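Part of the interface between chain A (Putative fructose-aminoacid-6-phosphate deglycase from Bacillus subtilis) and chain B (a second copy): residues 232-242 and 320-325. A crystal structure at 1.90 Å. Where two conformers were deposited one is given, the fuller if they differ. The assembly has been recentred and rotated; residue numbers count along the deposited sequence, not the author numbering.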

# COMPACT_ATOMS: atom_id res chain seq x y z
N TYR A 232 -5.11 2.13 11.47
CA TYR A 232 -6.39 2.57 12.04
C TYR A 232 -6.25 3.42 13.29
O TYR A 232 -6.84 4.49 13.39
CB TYR A 232 -7.19 1.32 12.43
CG TYR A 232 -8.62 1.50 12.95
CD1 TYR A 232 -9.60 2.11 12.15
CD2 TYR A 232 -9.02 0.96 14.17
CE1 TYR A 232 -10.91 2.22 12.56
CE2 TYR A 232 -10.36 1.05 14.57
CZ TYR A 232 -11.29 1.69 13.76
OH TYR A 232 -12.62 1.80 14.14
N PHE A 233 -5.40 2.97 14.21
CA PHE A 233 -5.22 3.65 15.50
C PHE A 233 -4.29 4.86 15.46
O PHE A 233 -3.99 5.47 16.51
CB PHE A 233 -4.77 2.64 16.57
CG PHE A 233 -5.82 1.65 16.94
CD1 PHE A 233 -6.93 2.05 17.65
CD2 PHE A 233 -5.72 0.31 16.57
CE1 PHE A 233 -7.92 1.17 17.97
CE2 PHE A 233 -6.70 -0.59 16.88
CZ PHE A 233 -7.81 -0.16 17.61
N HIS A 234 -3.91 5.26 14.24
CA HIS A 234 -3.02 6.40 14.05
C HIS A 234 -3.62 7.44 13.13
O HIS A 234 -2.90 8.20 12.47
CB HIS A 234 -1.66 5.86 13.61
CG HIS A 234 -1.11 4.93 14.62
ND1 HIS A 234 -0.58 5.37 15.82
CD2 HIS A 234 -1.14 3.58 14.69
CE1 HIS A 234 -0.26 4.32 16.56
NE2 HIS A 234 -0.58 3.22 15.89
N GLY A 235 -4.95 7.48 13.15
CA GLY A 235 -5.68 8.50 12.45
C GLY A 235 -7.08 8.14 12.03
O GLY A 235 -8.02 8.81 12.44
N PRO A 236 -7.21 7.15 11.15
CA PRO A 236 -8.54 6.76 10.59
C PRO A 236 -9.65 6.48 11.60
O PRO A 236 -10.82 6.78 11.31
CB PRO A 236 -8.23 5.52 9.76
CG PRO A 236 -6.82 5.72 9.32
CD PRO A 236 -6.12 6.40 10.51
N PHE A 237 -9.30 5.91 12.75
CA PHE A 237 -10.30 5.58 13.79
C PHE A 237 -11.11 6.78 14.28
O PHE A 237 -12.21 6.61 14.79
CB PHE A 237 -9.67 4.76 14.94
CG PHE A 237 -8.84 5.53 15.94
CD1 PHE A 237 -7.97 6.53 15.56
CD2 PHE A 237 -8.85 5.14 17.26
CE1 PHE A 237 -7.19 7.18 16.49
CE2 PHE A 237 -8.08 5.75 18.20
CZ PHE A 237 -7.23 6.78 17.83
N GLU A 238 -10.58 8.00 14.12
CA GLU A 238 -11.35 9.20 14.49
C GLU A 238 -12.65 9.34 13.69
O GLU A 238 -13.59 10.02 14.13
CB GLU A 238 -10.50 10.46 14.30
CG GLU A 238 -9.47 10.64 15.36
CD GLU A 238 -10.01 11.12 16.71
OE1 GLU A 238 -10.96 11.91 16.77
OE2 GLU A 238 -9.43 10.76 17.74
N ILE A 239 -12.71 8.70 12.53
CA ILE A 239 -13.88 8.77 11.66
C ILE A 239 -15.07 7.93 12.16
O ILE A 239 -16.22 8.23 11.83
CB ILE A 239 -13.56 8.29 10.20
CG1 ILE A 239 -14.49 8.94 9.18
CG2 ILE A 239 -13.67 6.80 10.08
CD1 ILE A 239 -14.37 10.46 9.10
N ILE A 240 -14.83 6.93 12.98
CA ILE A 240 -15.92 6.06 13.37
C ILE A 240 -16.85 6.66 14.42
O ILE A 240 -16.44 7.41 15.33
CB ILE A 240 -15.41 4.63 13.81
CG1 ILE A 240 -16.51 3.58 13.65
CG2 ILE A 240 -14.85 4.61 15.23
CD1 ILE A 240 -16.01 2.14 13.83
N ASP A 241 -18.14 6.37 14.22
CA ASP A 241 -19.21 6.71 15.16
C ASP A 241 -20.31 5.68 14.85
O ASP A 241 -20.11 4.82 13.98
CB ASP A 241 -19.64 8.19 15.10
CG ASP A 241 -20.38 8.57 13.84
OD1 ASP A 241 -20.92 7.69 13.17
OD2 ASP A 241 -20.48 9.80 13.56
N GLU A 242 -21.47 5.74 15.50
CA GLU A 242 -22.48 4.68 15.28
C GLU A 242 -23.07 4.63 13.89
O GLU A 242 -23.66 3.62 13.50
CB GLU A 242 -23.59 4.74 16.34
CG GLU A 242 -23.04 4.36 17.72
CD GLU A 242 -24.08 4.30 18.83
OE1 GLU A 242 -25.28 4.62 18.60
OE2 GLU A 242 -23.67 3.91 19.95
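Chain B, residues 320-325: HRRYMW

Residues 320-325 of chain B form neither helix nor strand; they cross chain A as an irregular segment, against a short 3-10 turn made by residues 236-239. The nearest CA atoms across the two stretches are those of A:Glu238 and B:Tyr323, 6.3 Å apart. As chain B runs from B:Arg322 to B:Met324, its side-chain contacts move back along chain A, from residues 238-241 to 233-238, so the order of contacts is reversed. Some 486 Å² is buried in total, most of it by A:Glu238, B:Tyr323, B:Arg322 and B:Met324. B:Arg321 and B:Tyr323 have phi/psi of -145/152 and -123/-50, with B:Arg322 (-112/-21) between them, so the chain bends at B:Arg322 and B:Tyr323 before B:Met324 returns to an extended conformation (-58/131).

This bend presents three successive amide groups to a single carboxylate. The side chain of A:Glu238, with chi1 and chi2 both m, brings its end close to chain B. A:Glu238 OE1 accepts a hydrogen bond from B:Arg322 N (2.8 Å), while A:Glu238 OE2 accepts two, from B:Tyr323 N (2.9 Å) and from B:Met324 N (2.8 Å). The carboxylate thus binds main chain, and its charge is not paired with the guanidinium of B:Arg322: A:Glu238 OE1 and B:Arg322 NE are 4.5 Å apart, beyond a salt bridge.

That guanidinium instead reaches the backbone of the same glutamate. B:Arg322, p at chi1 and t at chi2 and chi3, donates to A:Glu238 O from both NE (2.9 Å) and NH2 (2.8 Å), so the carbonyl lies at the edge of the planar group, near its plane. A:Ile240 O lies over one face. Two waters extend the contact: one donates to A:Ile239 O and accepts a weak bond from B:Arg322 NH2, and the other links A:Asp241 OD2 with B:Arg322 NH1 in the same way, again weakly on the arginine side.

B:Tyr323 directs its CA-to-CB bond toward chain A and lays the edge of its ring along the turn. B:Tyr323 CE2 is 3.1 Å from A:Phe237 O, and the hydroxyl ends the run with a very short hydrogen bond, B:Tyr323 OH to A:Ile240 O at 2.5 Å. Apolar contacts add to these: A:Ile240 CG2 packs 3.9 Å from B:Tyr323 CE2, and A:Phe237 CE2 lies 3.8 Å from B:Tyr323 CB. The two aromatic rings meet obliquely, with planes at 45°.

Selenomethionine B:Met324 completes the surface. B:Met324 CE lies 3.9 Å from A:Phe237 CE1 and 3.8 Å from A:Gly235 N, so its methyl group rests against the backbone leading into the turn.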

# COMPACT_ATOMS: atom_id res chain seq x y z
N HIS B 320 -8.19 18.88 17.32
CA HIS B 320 -9.36 18.26 17.91
C HIS B 320 -9.38 16.74 17.70
O HIS B 320 -9.05 16.27 16.62
CB HIS B 320 -10.62 18.90 17.31
CG HIS B 320 -11.90 18.45 17.94
ND1 HIS B 320 -12.41 19.03 19.08
CD2 HIS B 320 -12.76 17.46 17.60
CE1 HIS B 320 -13.53 18.42 19.41
NE2 HIS B 320 -13.76 17.46 18.54
N ARG B 321 -9.71 15.99 18.76
CA ARG B 321 -9.79 14.52 18.71
C ARG B 321 -10.90 14.09 19.61
O ARG B 321 -11.24 14.82 20.57
CB ARG B 321 -8.53 13.86 19.27
CG ARG B 321 -7.21 14.18 18.54
CD ARG B 321 -7.14 13.64 17.09
NE ARG B 321 -5.79 13.84 16.54
CZ ARG B 321 -5.36 14.99 16.05
NH1 ARG B 321 -6.17 15.99 15.96
NH2 ARG B 321 -4.13 15.13 15.60
N ARG B 322 -11.50 12.94 19.30
CA ARG B 322 -12.51 12.34 20.19
C ARG B 322 -11.98 11.06 20.81
O ARG B 322 -12.46 10.67 21.86
CB ARG B 322 -13.88 12.11 19.51
CG ARG B 322 -13.88 11.28 18.25
CD ARG B 322 -15.30 11.13 17.72
NE ARG B 322 -15.31 10.85 16.29
CZ ARG B 322 -16.39 10.97 15.52
NH1 ARG B 322 -17.56 11.34 16.04
NH2 ARG B 322 -16.30 10.75 14.23
N TYR B 323 -10.97 10.44 20.19
CA TYR B 323 -10.41 9.17 20.67
C TYR B 323 -8.90 9.20 20.95
O TYR B 323 -8.47 8.75 21.99
CB TYR B 323 -10.72 8.05 19.66
CG TYR B 323 -12.14 7.98 19.16
CD1 TYR B 323 -13.21 7.89 20.04
CD2 TYR B 323 -12.40 7.86 17.78
CE1 TYR B 323 -14.51 7.79 19.57
CE2 TYR B 323 -13.71 7.76 17.30
CZ TYR B 323 -14.76 7.72 18.22
OH TYR B 323 -16.07 7.60 17.76
N MSE B 324 -8.11 9.69 20.00
CA MSE B 324 -6.65 9.72 20.18
C MSE B 324 -6.31 10.53 21.43
O MSE B 324 -6.82 11.63 21.60
CB MSE B 324 -5.96 10.30 18.95
CG MSE B 324 -4.44 10.31 19.00
SE MSE B 324 -3.79 11.15 17.33
CE MSE B 324 -4.35 9.77 16.18
N TRP B 325 -5.47 9.97 22.28
CA TRP B 325 -5.05 10.56 23.59
C TRP B 325 -6.18 10.72 24.60
O TRP B 325 -5.94 11.23 25.69
CB TRP B 325 -4.35 11.91 23.44
CG TRP B 325 -3.32 11.97 22.41
CD1 TRP B 325 -2.18 11.23 22.34
CD2 TRP B 325 -3.28 12.90 21.32
NE1 TRP B 325 -1.45 11.62 21.23
CE2 TRP B 325 -2.10 12.64 20.59
CE3 TRP B 325 -4.15 13.92 20.87
CZ2 TRP B 325 -1.77 13.36 19.44
CZ3 TRP B 325 -3.80 14.64 19.73
CH2 TRP B 325 -2.62 14.34 19.02
O HOH W 1 -17.76 10.57 11.13
O HOH W 2 -19.31 12.55 13.36